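Local coordinates for dihydrodipicolinate synthase (Bacillus clausii KSM-K16, PDB 3E96), which probably acts as a 4-hydroxy-tetrahydrodipicolinate synthase, a Schiff-base-forming lyase that condenses pyruvate with aspartate semialdehyde, at residues N260-V263 with I264-M268; E225-E228 with A229-N233; T92-A95 with I96-N100; F144-P147 with E148-D151. All coordinates share one frame; numbering follows the deposited sequence.

Contact 1: N260-V263 with I264-M268; sequences NVVV and IKEAM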
loop_
_atom_site.group_PDB
_atom_site.type_symbol
_atom_site.label_atom_id
_atom_site.label_comp_id
_atom_site.label_asym_id
_atom_site.label_seq_id
_atom_site.Cartn_x
_atom_site.Cartn_y
_atom_site.Cartn_z
ATOM N N ASN B 260 -6.015 12.215 7.737
ATOM C CA ASN B 260 -5.653 11.560 8.991
ATOM C C ASN B 260 -4.507 12.134 9.826
ATOM O O ASN B 260 -4.661 12.340 11.034
ATOM C CB ASN B 260 -5.402 10.072 8.742
ATOM C CG ASN B 260 -5.263 9.288 10.030
ATOM O OD1 ASN B 260 -4.261 9.403 10.736
ATOM N ND2 ASN B 260 -6.276 8.495 10.347
ATOM N N VAL B 261 -3.366 12.389 9.199
ATOM C CA VAL B 261 -2.216 12.920 9.930
ATOM C C VAL B 261 -2.058 14.427 9.785
ATOM O O VAL B 261 -1.730 15.119 10.753
ATOM C CB VAL B 261 -0.903 12.239 9.469
ATOM C CG1 VAL B 261 0.304 12.884 10.167
ATOM C CG2 VAL B 261 -0.955 10.745 9.780
ATOM N N VAL B 262 -2.294 14.944 8.585
ATOM C CA VAL B 262 -2.134 16.375 8.372
ATOM C C VAL B 262 -3.028 17.202 9.304
ATOM O O VAL B 262 -2.619 18.269 9.758
ATOM C CB VAL B 262 -2.366 16.759 6.886
ATOM C CG1 VAL B 262 -3.783 16.432 6.462
ATOM C CG2 VAL B 262 -2.042 18.239 6.682
ATOM N N VAL B 263 -4.230 16.715 9.607
ATOM C CA VAL B 263 -5.121 17.435 10.525
ATOM C C VAL B 263 -4.475 17.482 11.915
ATOM O O VAL B 263 -4.515 18.512 12.601
ATOM C CB VAL B 263 -6.510 16.752 10.639
ATOM C CG1 VAL B 263 -7.291 17.333 11.821
ATOM C CG2 VAL B 263 -7.295 16.963 9.350
ATOM N N ILE B 264 -3.880 16.365 12.327
ATOM C CA ILE B 264 -3.211 16.300 13.623
ATOM C C ILE B 264 -2.056 17.306 13.680
ATOM O O ILE B 264 -1.921 18.065 14.650
ATOM C CB ILE B 264 -2.650 14.880 13.897
ATOM C CG1 ILE B 264 -3.801 13.909 14.162
ATOM C CG2 ILE B 264 -1.706 14.903 15.095
ATOM C CD1 ILE B 264 -3.357 12.473 14.373
ATOM N N LYS B 265 -1.230 17.318 12.639
ATOM C CA LYS B 265 -0.084 18.222 12.602
ATOM C C LYS B 265 -0.438 19.702 12.570
ATOM O O LYS B 265 0.205 20.510 13.245
ATOM C CB LYS B 265 0.832 17.872 11.423
ATOM C CG LYS B 265 1.607 16.569 11.645
ATOM C CD LYS B 265 2.681 16.330 10.588
ATOM C CE LYS B 265 3.501 15.087 10.932
ATOM N NZ LYS B 265 4.468 14.707 9.852
ATOM N N GLU B 266 -1.451 20.073 11.799
ATOM C CA GLU B 266 -1.819 21.483 11.746
ATOM C C GLU B 266 -2.540 21.896 13.025
ATOM O O GLU B 266 -2.473 23.055 13.435
ATOM C CB GLU B 266 -2.649 21.773 10.495
ATOM C CG GLU B 266 -1.810 21.631 9.230
ATOM C CD GLU B 266 -2.369 22.367 8.032
ATOM O OE1 GLU B 266 -3.151 23.327 8.221
ATOM O OE2 GLU B 266 -2.007 21.995 6.895
ATOM N N ALA B 267 -3.203 20.945 13.676
ATOM C CA ALA B 267 -3.884 21.230 14.936
ATOM C C ALA B 267 -2.817 21.439 16.019
ATOM O O ALA B 267 -2.913 22.371 16.829
ATOM C CB ALA B 267 -4.800 20.073 15.317
ATOM N N MET B 268 -1.803 20.572 16.026
ATOM C CA MET B 268 -0.705 20.666 16.996
ATOM C C MET B 268 -0.004 22.020 16.860
ATOM O O MET B 268 0.274 22.687 17.864
ATOM C CB MET B 268 0.331 19.542 16.781
ATOM C CG MET B 268 -0.153 18.120 17.111
ATOM S SD MET B 268 1.053 16.796 16.761
ATOM C CE MET B 268 0.890 16.632 15.064
#
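Val261 and Lys265, four residues apart, lie alongside each other with their side chains pointing the same way, in the stretch leading into and along helix 262-270. Val261 CG1 is anti to the backbone N (chi1 176°), which turns that methyl to the lysine's hydrocarbon: it lies 4.0 Å from Lys265 CE and 4.2 Å from Lys265 CG. The lysine is extended beyond CG, and its methylenes run past the valine before NZ reaches acceptors outside the segments. Val262 and Glu266 repeat this parallel placement one residue later. Here Val262 CG2 sits 3.8 Å from Glu266 OE2, a methyl beside a carboxylate oxygen, while the carboxylate itself is engaged by Leu285 N through OE2 and by Lys290 through OE1. Ile264 is turned differently: its CG1 and CD1 both lie 3.6 Å from Asn260 O, so the branch folds back against the preceding turn, and its side chain comes within about 4 Å of that of Thr56, the predicted pyruvate-binding residue. The backbone fixes this spacing. Lys265 N donates to Val261 O at 2.9 Å, and the bonds from Glu266 N to Val262 O and from Ala267 N to Val263 O follow in turn. Val263 packs on Phe248 and Leu251 of helix 235-252, and Tyr119 of the second subunit rests on Asn260 and Val261. Buried as it is, the Lys265 ammonium is held by a salt bridge to Glu58 and hydrogen bonds to Thr21 O and Val277 O, an all-oxygen setting that would probably favour its charged form.

Contact 2: E225-E228 with A229-N233; sequences EMLE and ALRNN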
loop_
_atom_site.group_PDB
_atom_site.type_symbol
_atom_site.label_atom_id
_atom_site.label_comp_id
_atom_site.label_asym_id
_atom_site.label_seq_id
_atom_site.Cartn_x
_atom_site.Cartn_y
_atom_site.Cartn_z
ATOM N N GLU B 225 -9.183 9.929 29.402
ATOM C CA GLU B 225 -10.516 10.052 29.980
ATOM C C GLU B 225 -11.450 8.990 29.406
ATOM O O GLU B 225 -12.253 8.407 30.137
ATOM C CB GLU B 225 -11.102 11.439 29.707
ATOM C CG GLU B 225 -10.278 12.590 30.255
ATOM C CD GLU B 225 -10.924 13.940 29.999
ATOM O OE1 GLU B 225 -10.215 14.969 30.095
ATOM O OE2 GLU B 225 -12.141 13.974 29.710
ATOM N N MET B 226 -11.346 8.736 28.101
ATOM C CA MET B 226 -12.203 7.737 27.469
ATOM C C MET B 226 -11.878 6.348 27.992
ATOM O O MET B 226 -12.782 5.570 28.289
ATOM C CB MET B 226 -12.056 7.750 25.937
ATOM C CG MET B 226 -12.947 6.702 25.233
ATOM S SD MET B 226 -12.957 6.734 23.402
ATOM C CE MET B 226 -14.212 8.023 23.117
ATOM N N LEU B 227 -10.588 6.032 28.097
ATOM C CA LEU B 227 -10.173 4.719 28.582
ATOM C C LEU B 227 -10.677 4.477 29.998
ATOM O O LEU B 227 -11.197 3.409 30.305
ATOM C CB LEU B 227 -8.646 4.585 28.570
ATOM C CG LEU B 227 -8.111 3.241 29.088
ATOM C CD1 LEU B 227 -8.460 2.127 28.102
ATOM C CD2 LEU B 227 -6.600 3.321 29.280
ATOM N N GLU B 228 -10.521 5.473 30.862
ATOM C CA GLU B 228 -10.957 5.320 32.244
ATOM C C GLU B 228 -12.474 5.172 32.344
ATOM O O GLU B 228 -12.967 4.342 33.105
ATOM C CB GLU B 228 -10.467 6.500 33.079
ATOM C CG GLU B 228 -8.959 6.695 32.967
ATOM C CD GLU B 228 -8.401 7.643 34.003
ATOM O OE1 GLU B 228 -9.009 8.710 34.224
ATOM O OE2 GLU B 228 -7.343 7.323 34.586
ATOM N N ALA B 229 -13.207 5.964 31.565
ATOM C CA ALA B 229 -14.664 5.895 31.572
ATOM C C ALA B 229 -15.116 4.508 31.121
ATOM O O ALA B 229 -16.010 3.911 31.722
ATOM C CB ALA B 229 -15.252 6.967 30.648
ATOM N N LEU B 230 -14.492 3.995 30.065
ATOM C CA LEU B 230 -14.840 2.673 29.553
ATOM C C LEU B 230 -14.549 1.599 30.598
ATOM O O LEU B 230 -15.371 0.718 30.844
ATOM C CB LEU B 230 -14.052 2.374 28.273
ATOM C CG LEU B 230 -14.461 3.150 27.013
ATOM C CD1 LEU B 230 -13.438 2.931 25.903
ATOM C CD2 LEU B 230 -15.841 2.686 26.559
ATOM N N ARG B 231 -13.371 1.673 31.207
ATOM C CA ARG B 231 -12.980 0.701 32.219
ATOM C C ARG B 231 -13.896 0.742 33.440
ATOM O O ARG B 231 -14.140 -0.286 34.066
ATOM C CB ARG B 231 -11.530 0.941 32.648
ATOM C CG ARG B 231 -10.491 0.449 31.645
ATOM C CD ARG B 231 -9.093 0.824 32.092
ATOM N NE ARG B 231 -8.054 0.151 31.316
ATOM C CZ ARG B 231 -6.753 0.362 31.485
ATOM N NH1 ARG B 231 -6.335 1.228 32.396
ATOM N NH2 ARG B 231 -5.866 -0.299 30.753
ATOM N N ASN B 232 -14.399 1.925 33.778
ATOM C CA ASN B 232 -15.285 2.063 34.932
ATOM C C ASN B 232 -16.739 1.798 34.574
ATOM O O ASN B 232 -17.615 1.847 35.439
ATOM C CB ASN B 232 -15.182 3.467 35.530
ATOM C CG ASN B 232 -13.806 3.768 36.077
ATOM O OD1 ASN B 232 -13.133 2.887 36.609
ATOM N ND2 ASN B 232 -13.386 5.022 35.965
ATOM N N ASN B 233 -16.998 1.521 33.302
ATOM C CA ASN B 233 -18.357 1.270 32.843
ATOM C C ASN B 233 -19.248 2.468 33.144
ATOM O O ASN B 233 -20.432 2.320 33.449
ATOM C CB ASN B 233 -18.921 0.015 33.507
ATOM C CG ASN B 233 -18.191 -1.241 33.079
ATOM O OD1 ASN B 233 -18.165 -1.580 31.896
ATOM N ND2 ASN B 233 -17.590 -1.935 34.036
#
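Arg231 folds over Leu227, the residue one turn earlier on helix 220-231. Its CB lies 3.4 Å from Leu227 O. With chi1 at -77°, CG stands beside the arginine's own backbone N and comes to 3.3 Å from Leu227 O. From CG to NE the chain is extended, carrying CD past Leu227 CG and NE to 3.8 Å from Leu227 CD1. The guanidinium then has Leu227 CD2 over the centre of one face, 3.7 Å from CZ, while NH2 is hydrogen-bonded to Glu13 O. A serine in place of this leucine would remove both methyls and would probably leave that guanidinium face without its apolar support, freer to turn. Arg231 N donates to Leu227 O at 2.9 Å. Met226 CG and Leu230 CD1 pack at 3.9 Å, side by side, Met226 touching Pro201 and Leu230 touching Trp204 of helix 200-206. Helix 220-231, which follows the last barrel strand, 210-213, and packs on helix 235-252 through Ala229, ends in a Schellman motif at Asn233, whose phi is 58°. Arg231 combines a hydrocarbon contact on its flat surface with a backbone acceptor at its tip; Glu228, with OE2 6.6 Å from Arg231 NH1, could add only a longer-range charge effect.

Contact 3: T92-A95 with I96-N100; sequences TSTA and IELGN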
loop_
_atom_site.group_PDB
_atom_site.type_symbol
_atom_site.label_atom_id
_atom_site.label_comp_id
_atom_site.label_asym_id
_atom_site.label_seq_id
_atom_site.Cartn_x
_atom_site.Cartn_y
_atom_site.Cartn_z
ATOM N N THR B 92 8.052 -9.997 3.110
ATOM C CA THR B 92 8.363 -10.764 4.314
ATOM C C THR B 92 9.810 -10.634 4.788
ATOM O O THR B 92 10.051 -10.425 5.977
ATOM C CB THR B 92 8.015 -12.269 4.147
ATOM O OG1 THR B 92 8.800 -12.842 3.099
ATOM C CG2 THR B 92 6.549 -12.432 3.814
ATOM N N SER B 93 10.771 -10.744 3.876
ATOM C CA SER B 93 12.176 -10.630 4.268
ATOM C C SER B 93 12.452 -9.245 4.852
ATOM O O SER B 93 13.192 -9.105 5.824
ATOM C CB SER B 93 13.096 -10.869 3.068
ATOM O OG SER B 93 12.934 -9.858 2.089
ATOM N N THR B 94 11.857 -8.227 4.241
ATOM C CA THR B 94 12.023 -6.847 4.690
ATOM C C THR B 94 11.396 -6.652 6.072
ATOM O O THR B 94 11.981 -6.012 6.947
ATOM C CB THR B 94 11.362 -5.874 3.701
ATOM O OG1 THR B 94 11.925 -6.071 2.400
ATOM C CG2 THR B 94 11.585 -4.425 4.129
ATOM N N ALA B 95 10.201 -7.205 6.264
ATOM C CA ALA B 95 9.517 -7.084 7.548
ATOM C C ALA B 95 10.368 -7.746 8.625
ATOM O O ALA B 95 10.504 -7.227 9.734
ATOM C CB ALA B 95 8.146 -7.748 7.476
ATOM N N ILE B 96 10.946 -8.897 8.292
ATOM C CA ILE B 96 11.785 -9.616 9.239
ATOM C C ILE B 96 13.034 -8.801 9.567
ATOM O O ILE B 96 13.489 -8.793 10.709
ATOM C CB ILE B 96 12.173 -11.006 8.683
ATOM C CG1 ILE B 96 10.911 -11.869 8.562
ATOM C CG2 ILE B 96 13.189 -11.685 9.606
ATOM C CD1 ILE B 96 11.106 -13.163 7.789
ATOM N N GLU B 97 13.577 -8.110 8.567
ATOM C CA GLU B 97 14.759 -7.272 8.769
ATOM C C GLU B 97 14.414 -6.138 9.733
ATOM O O GLU B 97 15.158 -5.860 10.678
ATOM C CB GLU B 97 15.235 -6.679 7.438
ATOM C CG GLU B 97 16.469 -5.791 7.561
ATOM C CD GLU B 97 16.910 -5.208 6.228
ATOM O OE1 GLU B 97 17.052 -5.980 5.256
ATOM O OE2 GLU B 97 17.124 -3.981 6.151
ATOM N N LEU B 98 13.282 -5.482 9.490
ATOM C CA LEU B 98 12.838 -4.388 10.352
ATOM C C LEU B 98 12.534 -4.908 11.754
ATOM O O LEU B 98 12.832 -4.248 12.747
ATOM C CB LEU B 98 11.586 -3.718 9.771
ATOM C CG LEU B 98 11.748 -2.809 8.548
ATOM C CD1 LEU B 98 10.368 -2.512 7.963
ATOM C CD2 LEU B 98 12.446 -1.516 8.946
ATOM N N GLY B 99 11.932 -6.093 11.828
ATOM C CA GLY B 99 11.601 -6.682 13.115
ATOM C C GLY B 99 12.840 -7.000 13.938
ATOM O O GLY B 99 12.901 -6.704 15.132
ATOM N N ASN B 100 13.831 -7.613 13.301
ATOM C CA ASN B 100 15.069 -7.955 13.988
ATOM C C ASN B 100 15.805 -6.686 14.421
ATOM O O ASN B 100 16.481 -6.669 15.451
ATOM C CB ASN B 100 15.949 -8.812 13.075
ATOM C CG ASN B 100 15.555 -10.275 13.102
ATOM O OD1 ASN B 100 15.707 -10.995 12.114
ATOM N ND2 ASN B 100 15.058 -10.729 14.244
HETATM O O HOH W 1 15.424 -7.813 3.008
#
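Ile96 holds CG1 beside its own backbone N, at a chi1 of -66°, and this folds the branch back over the carbonyl of Thr92: Ile96 CG1 lies 3.1 Å from Thr92 O, and Ile96 CD1 lies 3.4 Å from Thr92 O. Leu98 uses the same first torsion, -74°, to bring CG to 3.6 Å from Thr94 O. Both belong to helix 92-105, the connecting helix of a beta-alpha-beta unit between strands 83-88 and 109-112 of the TIM barrel. The two side chains leave different sides of the helix: Ile96 packs on Ala135 of helix 122-136, whereas Leu98 meets Lys68 of helix 64-78, so the segment touches both flanking helices. Glu97 is extended, and its OE2 makes a salt bridge to Lys68 NZ. A water joins Glu97 and Ser93 only weakly, 3.3 Å from Glu97 OE1, to which it donates, and 3.4 Å from Ser93 OG. Ser63 of the second subunit packs on Ser93 and Thr94. Backbone bonds of the i to i+4 kind run through both segments; Leu98 N reaches Thr94 O at 2.9 Å, and Gly99 N donates to Ala95 O at 2.8 Å.

Contact 4: F144-P147 with E148-D151; sequences FKDP and EISD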
loop_
_atom_site.group_PDB
_atom_site.type_symbol
_atom_site.label_atom_id
_atom_site.label_comp_id
_atom_site.label_asym_id
_atom_site.label_seq_id
_atom_site.Cartn_x
_atom_site.Cartn_y
_atom_site.Cartn_z
ATOM N N PHE B 144 -5.123 -5.780 11.285
ATOM C CA PHE B 144 -6.067 -6.443 10.385
ATOM C C PHE B 144 -7.122 -5.432 9.928
ATOM O O PHE B 144 -8.003 -5.064 10.705
ATOM C CB PHE B 144 -6.721 -7.584 11.169
ATOM C CG PHE B 144 -7.308 -8.667 10.317
ATOM C CD1 PHE B 144 -6.485 -9.587 9.678
ATOM C CD2 PHE B 144 -8.685 -8.781 10.176
ATOM C CE1 PHE B 144 -7.028 -10.614 8.909
ATOM C CE2 PHE B 144 -9.241 -9.799 9.410
ATOM C CZ PHE B 144 -8.407 -10.721 8.774
ATOM N N LYS B 145 -7.050 -5.000 8.670
ATOM C CA LYS B 145 -7.985 -3.988 8.189
ATOM C C LYS B 145 -8.667 -4.181 6.840
ATOM O O LYS B 145 -9.399 -3.294 6.402
ATOM C CB LYS B 145 -7.287 -2.628 8.171
ATOM C CG LYS B 145 -6.224 -2.495 7.091
ATOM C CD LYS B 145 -5.737 -1.057 7.021
ATOM C CE LYS B 145 -4.843 -0.815 5.827
ATOM N NZ LYS B 145 -4.487 0.635 5.727
ATOM N N ASP B 146 -8.444 -5.307 6.175
ATOM C CA ASP B 146 -9.069 -5.549 4.873
ATOM C C ASP B 146 -10.339 -6.402 5.010
ATOM O O ASP B 146 -10.272 -7.594 5.299
ATOM C CB ASP B 146 -8.078 -6.247 3.929
ATOM C CG ASP B 146 -8.603 -6.356 2.513
ATOM O OD1 ASP B 146 -9.803 -6.086 2.298
ATOM O OD2 ASP B 146 -7.818 -6.718 1.612
ATOM N N PRO B 147 -11.518 -5.798 4.793
ATOM C CA PRO B 147 -12.771 -6.550 4.910
ATOM C C PRO B 147 -12.886 -7.723 3.949
ATOM O O PRO B 147 -13.669 -8.643 4.180
ATOM C CB PRO B 147 -13.837 -5.489 4.647
ATOM C CG PRO B 147 -13.150 -4.568 3.688
ATOM C CD PRO B 147 -11.769 -4.434 4.293
ATOM N N GLU B 148 -12.105 -7.687 2.872
ATOM C CA GLU B 148 -12.133 -8.748 1.871
ATOM C C GLU B 148 -11.427 -10.013 2.342
ATOM O O GLU B 148 -11.528 -11.061 1.700
ATOM C CB GLU B 148 -11.486 -8.262 0.571
ATOM C CG GLU B 148 -12.269 -7.175 -0.145
ATOM C CD GLU B 148 -13.619 -7.662 -0.626
ATOM O OE1 GLU B 148 -13.657 -8.665 -1.368
ATOM O OE2 GLU B 148 -14.643 -7.042 -0.266
ATOM N N ILE B 149 -10.703 -9.911 3.453
ATOM C CA ILE B 149 -9.984 -11.055 4.001
ATOM C C ILE B 149 -10.741 -11.620 5.204
ATOM O O ILE B 149 -11.027 -10.909 6.163
ATOM C CB ILE B 149 -8.546 -10.660 4.424
ATOM C CG1 ILE B 149 -7.759 -10.162 3.203
ATOM C CG2 ILE B 149 -7.840 -11.854 5.066
ATOM C CD1 ILE B 149 -7.574 -11.203 2.105
ATOM N N SER B 150 -11.058 -12.908 5.135
ATOM C CA SER B 150 -11.798 -13.591 6.194
ATOM C C SER B 150 -11.172 -13.522 7.577
ATOM O O SER B 150 -9.949 -13.598 7.726
ATOM C CB SER B 150 -11.987 -15.065 5.826
ATOM O OG SER B 150 -12.564 -15.773 6.908
ATOM N N ASP B 151 -12.024 -13.398 8.594
ATOM C CA ASP B 151 -11.560 -13.357 9.973
ATOM C C ASP B 151 -10.951 -14.704 10.346
ATOM O O ASP B 151 -10.276 -14.830 11.369
ATOM C CB ASP B 151 -12.712 -13.039 10.928
ATOM C CG ASP B 151 -13.235 -11.632 10.753
ATOM O OD1 ASP B 151 -12.404 -10.719 10.580
ATOM O OD2 ASP B 151 -14.467 -11.438 10.796
#
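A type I beta turn from Asp146 to Ile149 reverses the chain here, closed by a hydrogen bond of 3.0 Å from Ile149 N to Asp146 O. Asp146 grips the turn a second time through its side chain: CG is anti to the backbone N (chi1 -172°), which brings OD1 to 2.9 Å from Glu148 N and makes an Asx turn inside the beta turn. That N-H comes from about 50° above the carboxylate plane. The other oxygen, OD2, lies 3.8 Å from Ile149 CG1, the two side chains crossing at about a right angle. An alanine here would leave Glu148 N without this side-chain acceptor and would probably let the turn flex. In the TIM barrel this loop leads from strand 140-144 to helix 152-157, and Phe144 at the end of the strand reaches across to Ile149, Ser150 and Asp151. The ring meets Ser150 O at its edge, near the ring plane, with CZ 3.4 Å away. CZ also packs on Ile149 CG2 at 3.9 Å, while CE2 lies 3.5 Å from Asp151 OD1, the ring and carboxylate planes being 44° apart. That carboxylate is anchored beyond the loop, by Tyr168 OH on OD1 and by a salt bridge from Arg175 on OD2; Arg175 also donates to Pro147 O and Ile149 O. Glu148 packs against Asn256 of the second subunit, and Ser150 OG caps Arg152 N at the start of the helix.

All four contacts are local, and none touches another. Contacts 1 and 4 bear most closely on the predicted catalytic centre. In contact 1 Ile264 lies about 4 Å from Thr56 and Asn260 about 8 Å from Tyr143, side chain to side chain; in contact 4 Phe144 lies about 6 Å from Tyr143 and about 7 Å from Lys167, the predicted Schiff-base residue. The nearest atoms of contacts 1 and 4 are about 9 Å apart. Contacts 2 and 3 lie away from these sites and on opposite sides of the chain's centre, with centres about 36 Å apart. Contacts 1, 3 and 4 also touch the second subunit, whereas contact 2 does not.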